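PDB 3RNL: sulfotransferase from Alicyclobacillus acidocaldarius subsp. acidocaldarius, which probably transfers sulfuryl groups from a cofactor to an acceptor, as its sulfotransferase relatives do, and binds magnesium ions. Local coordinates for residues A[197-202]-A[212-217]; A[115-120]-A[187-192]; A[12-17]-A[92-97]; A[42-47]-A[68-73]. All blocks are in the same frame, centred on the assembly; numbering follows the deposited sequence.

Contact 1 of 4, residues A[197-202]-A[212-217]; sequences QVVRDC and FVPDTS
Val199 and Phe212 meet because each side chain sets a carbon anti to its own backbone N: CG1 of Val199 at chi1 167° and CG of Phe212 at 166°. The pairing packs helix 195-206 against the loop that follows it, on one flank of the alpha/beta sandwich of a P-loop-type sulfotransferase fold. Val199 CG1 comes to the rim of the phenyl ring, near its plane, 3.7 Å from Phe212 CE2, and also lies 4.0 Å from Pro214 CG. A branched valine suits a helix face pressed on a ring and a proline, and Tyr27 of helix 21-29 touches both Val199 and Pro214. The Phe212 ring also meets that of His31, a residue of the magnesium site, so the packing borders that site.

Arginine suits the more exposed flank, since its extended chain carries NE across to a carbonyl of the loop. Arg200 NE donates to Phe212 O at 3.0 Å and 161°, with the oxygen at the edge of the guanidinium. This ties the loop backbone at Phe212 to the helix. Close by, Arg200 NH2 lies 3.2 Å from Val213 CG2, which approaches the guanidinium obliquely.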
loop_
_atom_site.group_PDB
_atom_site.type_symbol
_atom_site.label_atom_id
_atom_site.label_comp_id
_atom_site.label_asym_id
_atom_site.label_seq_id
_atom_site.Cartn_x
_atom_site.Cartn_y
_atom_site.Cartn_z
ATOM N N GLN A 197 4.778 7.536 -17.534
ATOM C CA GLN A 197 3.522 8.281 -17.608
ATOM C C GLN A 197 2.857 8.339 -16.240
ATOM O O GLN A 197 2.348 9.384 -15.816
ATOM C CB GLN A 197 2.562 7.644 -18.612
ATOM C CG GLN A 197 1.267 8.428 -18.771
ATOM C CD GLN A 197 1.517 9.809 -19.343
ATOM O OE1 GLN A 197 2.066 9.943 -20.433
ATOM N NE2 GLN A 197 1.146 10.841 -18.596
ATOM N N VAL A 198 2.838 7.204 -15.550
ATOM C CA VAL A 198 2.209 7.163 -14.234
ATOM C C VAL A 198 2.952 8.059 -13.247
ATOM O O VAL A 198 2.339 8.803 -12.487
ATOM C CB VAL A 198 2.101 5.725 -13.687
ATOM C CG1 VAL A 198 1.610 5.740 -12.229
ATOM C CG2 VAL A 198 1.167 4.902 -14.562
ATOM N N VAL A 199 4.279 8.008 -13.257
ATOM C CA VAL A 199 5.046 8.903 -12.397
ATOM C C VAL A 199 4.759 10.377 -12.706
ATOM O O VAL A 199 4.592 11.190 -11.800
ATOM C CB VAL A 199 6.552 8.619 -12.517
ATOM C CG1 VAL A 199 7.364 9.742 -11.886
ATOM C CG2 VAL A 199 6.859 7.261 -11.861
ATOM N N ARG A 200 4.705 10.729 -13.990
ATOM C CA ARG A 200 4.382 12.108 -14.352
ATOM C C ARG A 200 2.974 12.522 -13.908
ATOM O O ARG A 200 2.762 13.668 -13.513
ATOM C CB ARG A 200 4.543 12.320 -15.859
ATOM C CG ARG A 200 5.989 12.363 -16.283
ATOM C CD ARG A 200 6.093 12.314 -17.804
ATOM N NE ARG A 200 7.400 12.748 -18.266
ATOM C CZ ARG A 200 7.768 12.752 -19.543
ATOM N NH1 ARG A 200 6.928 12.326 -20.477
ATOM N NH2 ARG A 200 8.976 13.180 -19.886
ATOM N N ASP A 201 2.017 11.600 -13.994
ATOM C CA ASP A 201 0.664 11.854 -13.480
ATOM C C ASP A 201 0.718 12.142 -11.976
ATOM O O ASP A 201 0.013 13.030 -11.473
ATOM C CB ASP A 201 -0.257 10.648 -13.707
ATOM C CG ASP A 201 -0.567 10.391 -15.174
ATOM O OD1 ASP A 201 -0.353 11.290 -16.018
ATOM O OD2 ASP A 201 -1.041 9.267 -15.482
ATOM N N CYS A 202 1.549 11.395 -11.253
ATOM C CA CYS A 202 1.684 11.635 -9.809
ATOM C C CYS A 202 2.306 12.993 -9.545
ATOM O O CYS A 202 1.942 13.671 -8.594
ATOM C CB CYS A 202 2.521 10.557 -9.120
ATOM S SG CYS A 202 1.725 8.951 -9.090
ATOM N N PHE A 212 9.908 15.733 -16.051
ATOM C CA PHE A 212 10.775 14.885 -15.267
ATOM C C PHE A 212 10.712 13.542 -15.947
ATOM O O PHE A 212 9.626 13.097 -16.316
ATOM C CB PHE A 212 10.216 14.810 -13.839
ATOM C CG PHE A 212 10.805 13.707 -12.995
ATOM C CD1 PHE A 212 12.156 13.687 -12.705
ATOM C CD2 PHE A 212 9.988 12.717 -12.454
ATOM C CE1 PHE A 212 12.697 12.675 -11.919
ATOM C CE2 PHE A 212 10.517 11.707 -11.667
ATOM C CZ PHE A 212 11.879 11.684 -11.403
ATOM N N VAL A 213 11.846 12.872 -16.092
ATOM C CA VAL A 213 11.845 11.467 -16.476
ATOM C C VAL A 213 12.552 10.642 -15.422
ATOM O O VAL A 213 13.761 10.797 -15.250
ATOM C CB VAL A 213 12.520 11.246 -17.838
ATOM C CG1 VAL A 213 12.465 9.774 -18.211
ATOM C CG2 VAL A 213 11.839 12.090 -18.898
ATOM N N PRO A 214 11.831 9.747 -14.735
ATOM C CA PRO A 214 12.569 8.933 -13.770
ATOM C C PRO A 214 13.489 7.956 -14.487
ATOM O O PRO A 214 13.242 7.590 -15.642
ATOM C CB PRO A 214 11.459 8.174 -13.038
ATOM C CG PRO A 214 10.360 8.080 -14.040
ATOM C CD PRO A 214 10.403 9.390 -14.787
ATOM N N ASP A 215 14.530 7.516 -13.790
ATOM C CA ASP A 215 15.412 6.486 -14.314
ATOM C C ASP A 215 14.833 5.155 -13.842
ATOM O O ASP A 215 14.808 4.856 -12.649
ATOM C CB ASP A 215 16.816 6.689 -13.760
ATOM C CG ASP A 215 17.741 5.522 -14.051
ATOM O OD1 ASP A 215 17.339 4.586 -14.775
ATOM O OD2 ASP A 215 18.885 5.558 -13.553
ATOM N N THR A 216 14.325 4.380 -14.792
ATOM C CA THR A 216 13.616 3.140 -14.485
ATOM C C THR A 216 14.511 1.907 -14.600
ATOM O O THR A 216 14.039 0.774 -14.462
ATOM C CB THR A 216 12.358 2.974 -15.355
ATOM O OG1 THR A 216 12.728 2.959 -16.740
ATOM C CG2 THR A 216 11.387 4.124 -15.097
ATOM N N SER A 217 15.794 2.127 -14.880
ATOM C CA SER A 217 16.732 1.007 -15.026
ATOM C C SER A 217 16.684 0.044 -13.835
ATOM O O SER A 217 16.880 0.437 -12.684
ATOM C CB SER A 217 18.168 1.488 -15.266
ATOM O OG SER A 217 18.725 2.058 -14.095
#

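Contact 2 of 4, residues A[115-120]-A[187-192]; sequences MLRNPV and LFEEFA
Arg117 lies flat on Phe188, the two side chains running side by side in the same direction. Their planes are 25° apart; Arg117 CZ sits 4.4 Å from the Phe188 ring centroid, a cation-pi contact, and CD adds a CH-pi contact to the same face. CG anti to the backbone N (chi1 178°) starts an extended chain over the ring; NH1 is hydrogen-bonded to Lys18 O, in the loop that typically binds cofactor phosphate in sulfotransferases. An alanine here would probably leave this Phe188 face without its cationic cover and Lys18 O without that donor.

Hydrogen bonds gather where strands 111-116 and 183-187 end side by side in the parallel sheet, the second passing straight into helix 188-193, the first reaching helix 119-132 through a short loop. Phe188 N donates to Leu116 O at 2.8 Å. Asn118 N reaches the syn lone pair of Glu189 OE2 at 3.1 Å, and a water accepts from Arg117 NE and donates weakly to that oxygen. Asparagine suits the N-cap of helix 119-132: its OD1 takes Val120 N at 3.0 Å.

Apolar packing is led by selenomethionine Met115, its SE oblique to the Phe191 ring, 3.8 Å from CD2: a Met-aromatic contact.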
loop_
_atom_site.group_PDB
_atom_site.type_symbol
_atom_site.label_atom_id
_atom_site.label_comp_id
_atom_site.label_asym_id
_atom_site.label_seq_id
_atom_site.Cartn_x
_atom_site.Cartn_y
_atom_site.Cartn_z
HETATM N N MSE A 115 -1.957 2.426 -4.663
HETATM C CA MSE A 115 -1.768 1.605 -5.869
HETATM C C MSE A 115 -2.419 0.249 -5.635
HETATM O O MSE A 115 -2.202 -0.375 -4.598
HETATM C CB MSE A 115 -0.289 1.429 -6.234
HETATM C CG MSE A 115 -0.101 0.590 -7.509
HETATM SE SE MSE A 115 1.553 0.993 -8.465
HETATM C CE MSE A 115 2.594 1.665 -6.993
ATOM N N LEU A 116 -3.235 -0.192 -6.590
ATOM C CA LEU A 116 -3.971 -1.443 -6.440
ATOM C C LEU A 116 -3.623 -2.395 -7.555
ATOM O O LEU A 116 -3.411 -1.996 -8.689
ATOM C CB LEU A 116 -5.485 -1.184 -6.470
ATOM C CG LEU A 116 -6.016 -0.154 -5.471
ATOM C CD1 LEU A 116 -7.520 0.085 -5.698
ATOM C CD2 LEU A 116 -5.770 -0.610 -4.031
ATOM N N ARG A 117 -3.623 -3.674 -7.222
ATOM C CA ARG A 117 -3.320 -4.706 -8.184
ATOM C C ARG A 117 -4.429 -5.749 -8.104
ATOM O O ARG A 117 -5.039 -5.901 -7.054
ATOM C CB ARG A 117 -2.010 -5.339 -7.756
ATOM C CG ARG A 117 -1.557 -6.448 -8.605
ATOM C CD ARG A 117 -0.263 -6.929 -8.066
ATOM N NE ARG A 117 0.361 -7.870 -8.973
ATOM C CZ ARG A 117 1.529 -8.435 -8.726
ATOM N NH1 ARG A 117 2.184 -8.144 -7.603
ATOM N NH2 ARG A 117 2.038 -9.274 -9.603
ATOM N N ASN A 118 -4.649 -6.513 -9.172
ATOM C CA ASN A 118 -5.670 -7.563 -9.120
ATOM C C ASN A 118 -5.411 -8.347 -7.831
ATOM O O ASN A 118 -4.309 -8.858 -7.614
ATOM C CB ASN A 118 -5.478 -8.477 -10.333
ATOM C CG ASN A 118 -6.402 -9.688 -10.344
ATOM O OD1 ASN A 118 -7.004 -10.056 -9.335
ATOM N ND2 ASN A 118 -6.514 -10.320 -11.518
ATOM N N PRO A 119 -6.423 -8.432 -6.950
ATOM C CA PRO A 119 -6.163 -8.995 -5.615
ATOM C C PRO A 119 -5.825 -10.487 -5.647
ATOM O O PRO A 119 -5.273 -10.999 -4.674
ATOM C CB PRO A 119 -7.489 -8.772 -4.866
ATOM C CG PRO A 119 -8.527 -8.566 -5.956
ATOM C CD PRO A 119 -7.770 -7.842 -7.051
ATOM N N VAL A 120 -6.164 -11.171 -6.732
ATOM C CA VAL A 120 -5.748 -12.563 -6.884
ATOM C C VAL A 120 -4.214 -12.631 -7.028
ATOM O O VAL A 120 -3.542 -13.420 -6.357
ATOM C CB VAL A 120 -6.411 -13.215 -8.101
ATOM C CG1 VAL A 120 -5.932 -14.667 -8.243
ATOM C CG2 VAL A 120 -7.931 -13.171 -7.958
ATOM N N LEU A 187 -3.520 1.972 -10.895
ATOM C CA LEU A 187 -3.537 0.518 -11.090
ATOM C C LEU A 187 -2.145 -0.010 -11.428
ATOM O O LEU A 187 -1.428 0.550 -12.256
ATOM C CB LEU A 187 -4.516 0.125 -12.196
ATOM C CG LEU A 187 -5.944 0.621 -11.989
ATOM C CD1 LEU A 187 -6.846 0.110 -13.110
ATOM C CD2 LEU A 187 -6.475 0.191 -10.605
ATOM N N PHE A 188 -1.769 -1.103 -10.782
ATOM C CA PHE A 188 -0.453 -1.695 -10.983
ATOM C C PHE A 188 -0.186 -1.996 -12.459
ATOM O O PHE A 188 0.921 -1.795 -12.977
ATOM C CB PHE A 188 -0.359 -2.978 -10.156
ATOM C CG PHE A 188 0.857 -3.792 -10.448
ATOM C CD1 PHE A 188 2.076 -3.459 -9.883
ATOM C CD2 PHE A 188 0.787 -4.874 -11.301
ATOM C CE1 PHE A 188 3.207 -4.209 -10.159
ATOM C CE2 PHE A 188 1.913 -5.632 -11.581
ATOM C CZ PHE A 188 3.122 -5.297 -11.009
ATOM N N GLU A 189 -1.211 -2.474 -13.140
ATOM C CA GLU A 189 -1.074 -2.871 -14.534
ATOM C C GLU A 189 -0.709 -1.671 -15.456
ATOM O O GLU A 189 0.096 -1.803 -16.395
ATOM C CB GLU A 189 -2.355 -3.614 -14.953
ATOM C CG GLU A 189 -2.657 -4.919 -14.114
ATOM C CD GLU A 189 -3.289 -4.727 -12.685
ATOM O OE1 GLU A 189 -3.788 -3.617 -12.334
ATOM O OE2 GLU A 189 -3.299 -5.735 -11.906
ATOM N N GLU A 190 -1.286 -0.508 -15.178
ATOM C CA GLU A 190 -0.929 0.704 -15.917
ATOM C C GLU A 190 0.489 1.153 -15.586
ATOM O O GLU A 190 1.246 1.575 -16.462
ATOM C CB GLU A 190 -1.912 1.833 -15.619
ATOM C CG GLU A 190 -3.045 1.920 -16.610
ATOM C CD GLU A 190 -4.388 1.651 -15.980
ATOM O OE1 GLU A 190 -5.088 0.722 -16.442
ATOM O OE2 GLU A 190 -4.743 2.373 -15.026
ATOM N N PHE A 191 0.844 1.065 -14.309
ATOM C CA PHE A 191 2.185 1.437 -13.874
ATOM C C PHE A 191 3.229 0.537 -14.529
ATOM O O PHE A 191 4.307 0.994 -14.913
ATOM C CB PHE A 191 2.264 1.374 -12.341
ATOM C CG PHE A 191 3.628 1.684 -11.774
ATOM C CD1 PHE A 191 4.172 2.952 -11.885
ATOM C CD2 PHE A 191 4.347 0.707 -11.094
ATOM C CE1 PHE A 191 5.419 3.247 -11.345
ATOM C CE2 PHE A 191 5.586 0.987 -10.554
ATOM C CZ PHE A 191 6.127 2.266 -10.676
ATOM N N ALA A 192 2.908 -0.746 -14.675
ATOM C CA ALA A 192 3.855 -1.690 -15.259
ATOM C C ALA A 192 4.054 -1.390 -16.739
ATOM O O ALA A 192 5.163 -1.488 -17.268
ATOM C CB ALA A 192 3.371 -3.124 -15.062
HETATM O O HOH W 1 -0.921 -8.160 -11.576
#

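Contact 3 of 4, residues A[12-17]-A[92-97]; sequences FIVGAA and FYLFYP
Val14 O takes the amide of Leu94, with Leu94 N 2.8 Å away and a rather bent N-H...O angle of 135°. Round this bond the backbones of 12-17 and 92-97 come together at the carboxyl end of the parallel sheet, where strand 11-13 runs into the glycine-containing loop that typically binds phosphate in sulfotransferases and their P-loop relatives. In the first shell Val14 CB packs on Tyr93 CB at 3.5 Å, the two side chains crossing at about a right angle, and Val14 CG2 lies 4.1 Å from Leu94 CB. Ala17 CB lies obliquely to the Phe92 ring, 3.5 Å from Phe92 CE1.

Gly15 needs to be small twice over. A beta carbon there would fall only 3.1 Å from Leu94 CB, and its backbone angles (phi 142°) would jam such a carbon against the preceding carbonyl oxygen. The peptide before Ala16 is cis, and the Ala16 methyl meets Leu94 CD2 at 3.9 Å, on a side chain whose CG is anti to the backbone N (chi1 180°).

Farther out, Val14 rests on Ile112, Ile114 and Tyr174, and Leu94 on Leu116 and Tyr174. Tyrosine suits position 93 because its ring packs among apolar groups, obliquely to Phe12, while its hydroxyl bonds to Glu88. Phe92 N is hydrogen-bonded to His43 NE2, 3.0 Å away.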
loop_
_atom_site.group_PDB
_atom_site.type_symbol
_atom_site.label_atom_id
_atom_site.label_comp_id
_atom_site.label_asym_id
_atom_site.label_seq_id
_atom_site.Cartn_x
_atom_site.Cartn_y
_atom_site.Cartn_z
ATOM N N PHE A 12 1.178 10.813 1.382
ATOM C CA PHE A 12 1.489 9.482 1.886
ATOM C C PHE A 12 1.195 8.478 0.812
ATOM O O PHE A 12 0.205 8.604 0.098
ATOM C CB PHE A 12 0.619 9.164 3.114
ATOM C CG PHE A 12 0.835 10.124 4.253
ATOM C CD1 PHE A 12 1.858 9.918 5.161
ATOM C CD2 PHE A 12 0.014 11.223 4.417
ATOM C CE1 PHE A 12 2.068 10.804 6.197
ATOM C CE2 PHE A 12 0.213 12.111 5.470
ATOM C CZ PHE A 12 1.244 11.900 6.357
ATOM N N ILE A 13 2.063 7.479 0.701
ATOM C CA ILE A 13 1.812 6.338 -0.177
ATOM C C ILE A 13 1.338 5.242 0.761
ATOM O O ILE A 13 2.084 4.790 1.631
ATOM C CB ILE A 13 3.098 5.920 -0.904
ATOM C CG1 ILE A 13 3.539 7.051 -1.848
ATOM C CG2 ILE A 13 2.870 4.624 -1.691
ATOM C CD1 ILE A 13 4.956 6.853 -2.444
ATOM N N VAL A 14 0.059 4.898 0.660
ATOM C CA VAL A 14 -0.550 4.090 1.721
ATOM C C VAL A 14 -0.702 2.595 1.470
ATOM O O VAL A 14 -1.190 1.867 2.337
ATOM C CB VAL A 14 -1.905 4.684 2.151
ATOM C CG1 VAL A 14 -1.706 6.133 2.611
ATOM C CG2 VAL A 14 -2.909 4.617 0.992
ATOM N N GLY A 15 -0.359 2.133 0.275
ATOM C CA GLY A 15 -0.569 0.719 -0.029
ATOM C C GLY A 15 -1.013 0.635 -1.474
ATOM O O GLY A 15 -0.983 1.654 -2.180
ATOM N N ALA A 16 -1.510 -0.528 -1.885
ATOM C CA ALA A 16 -1.624 -1.663 -0.986
ATOM C C ALA A 16 -0.321 -2.460 -0.992
ATOM O O ALA A 16 0.551 -2.220 -1.828
ATOM C CB ALA A 16 -2.789 -2.566 -1.440
ATOM N N ALA A 17 -0.229 -3.461 -0.121
ATOM C CA ALA A 17 0.990 -4.265 -0.010
ATOM C C ALA A 17 1.109 -5.192 -1.221
ATOM O O ALA A 17 0.112 -5.759 -1.654
ATOM C CB ALA A 17 0.967 -5.084 1.287
ATOM N N PHE A 92 0.603 -0.908 4.822
ATOM C CA PHE A 92 -0.635 -1.267 5.496
ATOM C C PHE A 92 -1.443 -0.062 6.008
ATOM O O PHE A 92 -2.441 -0.219 6.701
ATOM C CB PHE A 92 -0.409 -2.345 6.566
ATOM C CG PHE A 92 0.141 -3.626 5.994
ATOM C CD1 PHE A 92 -0.636 -4.408 5.149
ATOM C CD2 PHE A 92 1.436 -4.035 6.275
ATOM C CE1 PHE A 92 -0.125 -5.603 4.606
ATOM C CE2 PHE A 92 1.944 -5.216 5.734
ATOM C CZ PHE A 92 1.157 -5.996 4.896
ATOM N N TYR A 93 -0.983 1.142 5.689
ATOM C CA TYR A 93 -1.801 2.327 5.964
ATOM C C TYR A 93 -3.206 2.180 5.358
ATOM O O TYR A 93 -4.194 2.609 5.948
ATOM C CB TYR A 93 -1.115 3.558 5.380
ATOM C CG TYR A 93 -0.055 4.209 6.246
ATOM C CD1 TYR A 93 0.024 3.962 7.610
ATOM C CD2 TYR A 93 0.833 5.126 5.694
ATOM C CE1 TYR A 93 0.978 4.595 8.406
ATOM C CE2 TYR A 93 1.791 5.763 6.476
ATOM C CZ TYR A 93 1.845 5.499 7.829
ATOM O OH TYR A 93 2.783 6.130 8.598
ATOM N N LEU A 94 -3.298 1.570 4.184
ATOM C CA LEU A 94 -4.597 1.416 3.515
ATOM C C LEU A 94 -5.482 0.436 4.292
ATOM O O LEU A 94 -6.703 0.608 4.428
ATOM C CB LEU A 94 -4.357 0.904 2.087
ATOM C CG LEU A 94 -5.644 0.690 1.274
ATOM C CD1 LEU A 94 -6.432 2.013 1.089
ATOM C CD2 LEU A 94 -5.328 0.055 -0.090
ATOM N N PHE A 95 -4.842 -0.585 4.848
ATOM C CA PHE A 95 -5.554 -1.693 5.475
ATOM C C PHE A 95 -6.101 -1.373 6.869
ATOM O O PHE A 95 -7.230 -1.749 7.193
ATOM C CB PHE A 95 -4.620 -2.910 5.556
ATOM C CG PHE A 95 -5.210 -4.083 6.313
ATOM C CD1 PHE A 95 -6.191 -4.872 5.734
ATOM C CD2 PHE A 95 -4.777 -4.391 7.598
ATOM C CE1 PHE A 95 -6.733 -5.961 6.423
ATOM C CE2 PHE A 95 -5.321 -5.468 8.296
ATOM C CZ PHE A 95 -6.299 -6.249 7.708
ATOM N N TYR A 96 -5.318 -0.692 7.697
ATOM C CA TYR A 96 -5.745 -0.451 9.083
ATOM C C TYR A 96 -6.767 0.687 9.112
ATOM O O TYR A 96 -6.502 1.782 8.613
ATOM C CB TYR A 96 -4.533 -0.155 9.973
ATOM C CG TYR A 96 -3.783 -1.427 10.314
ATOM C CD1 TYR A 96 -4.375 -2.405 11.115
ATOM C CD2 TYR A 96 -2.516 -1.671 9.810
ATOM C CE1 TYR A 96 -3.703 -3.587 11.417
ATOM C CE2 TYR A 96 -1.831 -2.846 10.116
ATOM C CZ TYR A 96 -2.434 -3.794 10.918
ATOM O OH TYR A 96 -1.771 -4.974 11.221
ATOM N N PRO A 97 -7.958 0.408 9.657
ATOM C CA PRO A 97 -9.147 1.230 9.385
ATOM C C PRO A 97 -9.166 2.606 10.036
ATOM O O PRO A 97 -9.948 3.441 9.595
ATOM C CB PRO A 97 -10.302 0.358 9.897
ATOM C CG PRO A 97 -9.678 -0.434 10.994
ATOM C CD PRO A 97 -8.274 -0.748 10.512
#

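Contact 4 of 4, residues A[42-47]-A[68-73]; sequences AHFFSI and RDEDAY
Phe44 and Tyr73 lie almost parallel in an offset stack, their ring centroids 4.6 Å apart and their planes at 13°. Both rings leave the backbone with CG anti to N (chi1 176° for Phe44). The overlap is displaced, so that Phe44 CB, rather than the phenyl centre, comes down on Tyr73 CD1 at 3.4 Å. In return Tyr73 CB sits 4.1 Å from the centroid of the Phe44 ring, a CH-pi contact over its face.

Phe45 is turned very differently, its plane at 81° to that of Tyr73. Tyr73 OH lies at the edge of the Phe45 ring, 3.5 Å from CE2, and Phe44 CD2 lies over the centre of one face of the Phe45 ring. Tyrosine suits this place because its ring packs against Phe44 and Phe45 while its hydroxyl bonds to Glu88, a carboxylate that also bonds to Tyr93. An alanine in place of Tyr73 would probably leave Phe44 without its stacking partner and Glu88 without one of its two phenol partners.

Toward the surface, CE1 of Phe44 comes within 3.7 Å of Glu70 CA, obliquely to the ring. Arg68 crosses Ile47 at about a right angle: Arg68 CG packs on Ile47 CD1 at 3.8 Å, and that methyl lies over one face of the guanidinium. Asp69 suits the N-cap, its OD2 accepting from Ala72 N. Phe44, Phe45 and Tyr73 form an aromatic cluster that packs the start of helix 70-75 against the loop following strand 34-35.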
loop_
_atom_site.group_PDB
_atom_site.type_symbol
_atom_site.label_atom_id
_atom_site.label_comp_id
_atom_site.label_asym_id
_atom_site.label_seq_id
_atom_site.Cartn_x
_atom_site.Cartn_y
_atom_site.Cartn_z
ATOM N N ALA A 42 7.243 2.614 8.416
ATOM C CA ALA A 42 7.156 3.159 9.768
ATOM C C ALA A 42 5.804 2.852 10.420
ATOM O O ALA A 42 5.738 2.554 11.618
ATOM C CB ALA A 42 7.422 4.686 9.760
ATOM N N HIS A 43 4.734 2.945 9.625
ATOM C CA HIS A 43 3.360 2.679 10.078
ATOM C C HIS A 43 2.913 3.512 11.278
ATOM O O HIS A 43 2.022 3.106 12.029
ATOM C CB HIS A 43 3.126 1.177 10.340
ATOM C CG HIS A 43 2.999 0.383 9.078
ATOM N ND1 HIS A 43 4.077 -0.239 8.483
ATOM C CD2 HIS A 43 1.943 0.179 8.252
ATOM C CE1 HIS A 43 3.683 -0.822 7.361
ATOM N NE2 HIS A 43 2.391 -0.595 7.204
ATOM N N PHE A 44 3.497 4.696 11.430
ATOM C CA PHE A 44 3.169 5.550 12.573
ATOM C C PHE A 44 1.658 5.784 12.742
ATOM O O PHE A 44 1.115 5.703 13.860
ATOM C CB PHE A 44 3.921 6.884 12.454
ATOM C CG PHE A 44 3.571 7.877 13.524
ATOM C CD1 PHE A 44 4.040 7.709 14.822
ATOM C CD2 PHE A 44 2.781 8.973 13.235
ATOM C CE1 PHE A 44 3.718 8.617 15.819
ATOM C CE2 PHE A 44 2.461 9.890 14.217
ATOM C CZ PHE A 44 2.936 9.712 15.516
ATOM N N PHE A 45 0.973 6.086 11.645
ATOM C CA PHE A 45 -0.459 6.413 11.730
ATOM C C PHE A 45 -1.364 5.195 11.911
ATOM O O PHE A 45 -2.571 5.342 12.099
ATOM C CB PHE A 45 -0.883 7.262 10.522
ATOM C CG PHE A 45 -0.290 8.644 10.548
ATOM C CD1 PHE A 45 -0.759 9.580 11.457
ATOM C CD2 PHE A 45 0.763 8.986 9.713
ATOM C CE1 PHE A 45 -0.213 10.864 11.510
ATOM C CE2 PHE A 45 1.326 10.255 9.774
ATOM C CZ PHE A 45 0.834 11.192 10.677
ATOM N N SER A 46 -0.792 3.995 11.776
ATOM C CA SER A 46 -1.528 2.751 12.025
ATOM C C SER A 46 -1.369 2.111 13.404
ATOM O O SER A 46 -2.118 1.205 13.756
ATOM C CB SER A 46 -1.154 1.723 10.945
ATOM O OG SER A 46 -1.645 2.178 9.693
ATOM N N ILE A 47 -0.411 2.584 14.192
ATOM C CA ILE A 47 -0.032 1.857 15.419
ATOM C C ILE A 47 -1.221 1.544 16.339
ATOM O O ILE A 47 -1.332 0.435 16.865
ATOM C CB ILE A 47 1.063 2.597 16.223
ATOM C CG1 ILE A 47 2.299 2.870 15.359
ATOM C CG2 ILE A 47 1.437 1.817 17.493
ATOM C CD1 ILE A 47 2.934 1.648 14.752
ATOM N N ARG A 68 6.728 4.261 16.629
ATOM C CA ARG A 68 5.572 4.604 17.447
ATOM C C ARG A 68 5.612 5.939 18.171
ATOM O O ARG A 68 4.600 6.377 18.716
ATOM C CB ARG A 68 5.360 3.472 18.448
ATOM C CG ARG A 68 5.321 2.127 17.725
ATOM C CD ARG A 68 5.382 0.934 18.667
ATOM N NE ARG A 68 5.431 -0.291 17.878
ATOM C CZ ARG A 68 4.531 -1.266 17.925
ATOM N NH1 ARG A 68 3.498 -1.191 18.758
ATOM N NH2 ARG A 68 4.678 -2.330 17.140
ATOM N N ASP A 69 6.758 6.604 18.119
ATOM C CA ASP A 69 6.976 7.831 18.874
ATOM C C ASP A 69 6.909 9.006 17.921
ATOM O O ASP A 69 7.551 9.001 16.875
ATOM C CB ASP A 69 8.343 7.786 19.556
ATOM C CG ASP A 69 8.726 9.112 20.204
ATOM O OD1 ASP A 69 8.119 9.474 21.234
ATOM O OD2 ASP A 69 9.648 9.785 19.693
ATOM N N GLU A 70 6.132 10.017 18.283
ATOM C CA GLU A 70 5.931 11.152 17.400
ATOM C C GLU A 70 7.232 11.891 17.089
ATOM O O GLU A 70 7.432 12.334 15.963
ATOM C CB GLU A 70 4.897 12.107 17.997
ATOM C CG GLU A 70 4.606 13.323 17.150
ATOM C CD GLU A 70 3.559 14.210 17.790
ATOM O OE1 GLU A 70 3.143 13.908 18.931
ATOM O OE2 GLU A 70 3.151 15.206 17.157
ATOM N N ASP A 71 8.099 12.051 18.085
ATOM C CA ASP A 71 9.358 12.757 17.871
ATOM C C ASP A 71 10.246 11.996 16.884
ATOM O O ASP A 71 10.852 12.596 15.993
ATOM C CB ASP A 71 10.111 12.964 19.189
ATOM C CG ASP A 71 9.404 13.938 20.126
ATOM O OD1 ASP A 71 8.587 14.752 19.643
ATOM O OD2 ASP A 71 9.672 13.895 21.347
ATOM N N ALA A 72 10.315 10.676 17.047
ATOM C CA ALA A 72 11.109 9.839 16.149
ATOM C C ALA A 72 10.512 9.898 14.749
ATOM O O ALA A 72 11.230 9.932 13.742
ATOM C CB ALA A 72 11.151 8.410 16.646
ATOM N N TYR A 73 9.188 9.923 14.675
ATOM C CA TYR A 73 8.560 10.011 13.360
ATOM C C TYR A 73 8.938 11.320 12.668
ATOM O O TYR A 73 9.302 11.334 11.486
ATOM C CB TYR A 73 7.032 9.865 13.462
ATOM C CG TYR A 73 6.364 9.897 12.112
ATOM C CD1 TYR A 73 6.461 8.818 11.244
ATOM C CD2 TYR A 73 5.657 11.017 11.696
ATOM C CE1 TYR A 73 5.860 8.856 9.985
ATOM C CE2 TYR A 73 5.053 11.057 10.452
ATOM C CZ TYR A 73 5.159 9.978 9.606
ATOM O OH TYR A 73 4.564 10.029 8.363
#

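Contacts 3 and 2 share the parallel sheet, since strands 11-13 and 111-116 are neighbours in it; their centres lie about 14 Å apart, and Met115 N probably bonds to Gly15 O while Met115 O takes Ala16 N. Contact 4 is nested in the chain between the two halves of contact 3, its centre also about 14 Å away, and the two join through His43 NE2 and Phe92 N. Contacts 2 and 1 follow in series, centres about 16 Å apart; one segment of each lies on the consecutive helices 188-193 and 195-206, with Val198 packed on Phe191. Contacts 1 and 4, centres about 29 Å apart, do not touch. The four thus span the sandwich, with the loop after strand 11-13, which probably binds phosphate as in the family, near the middle.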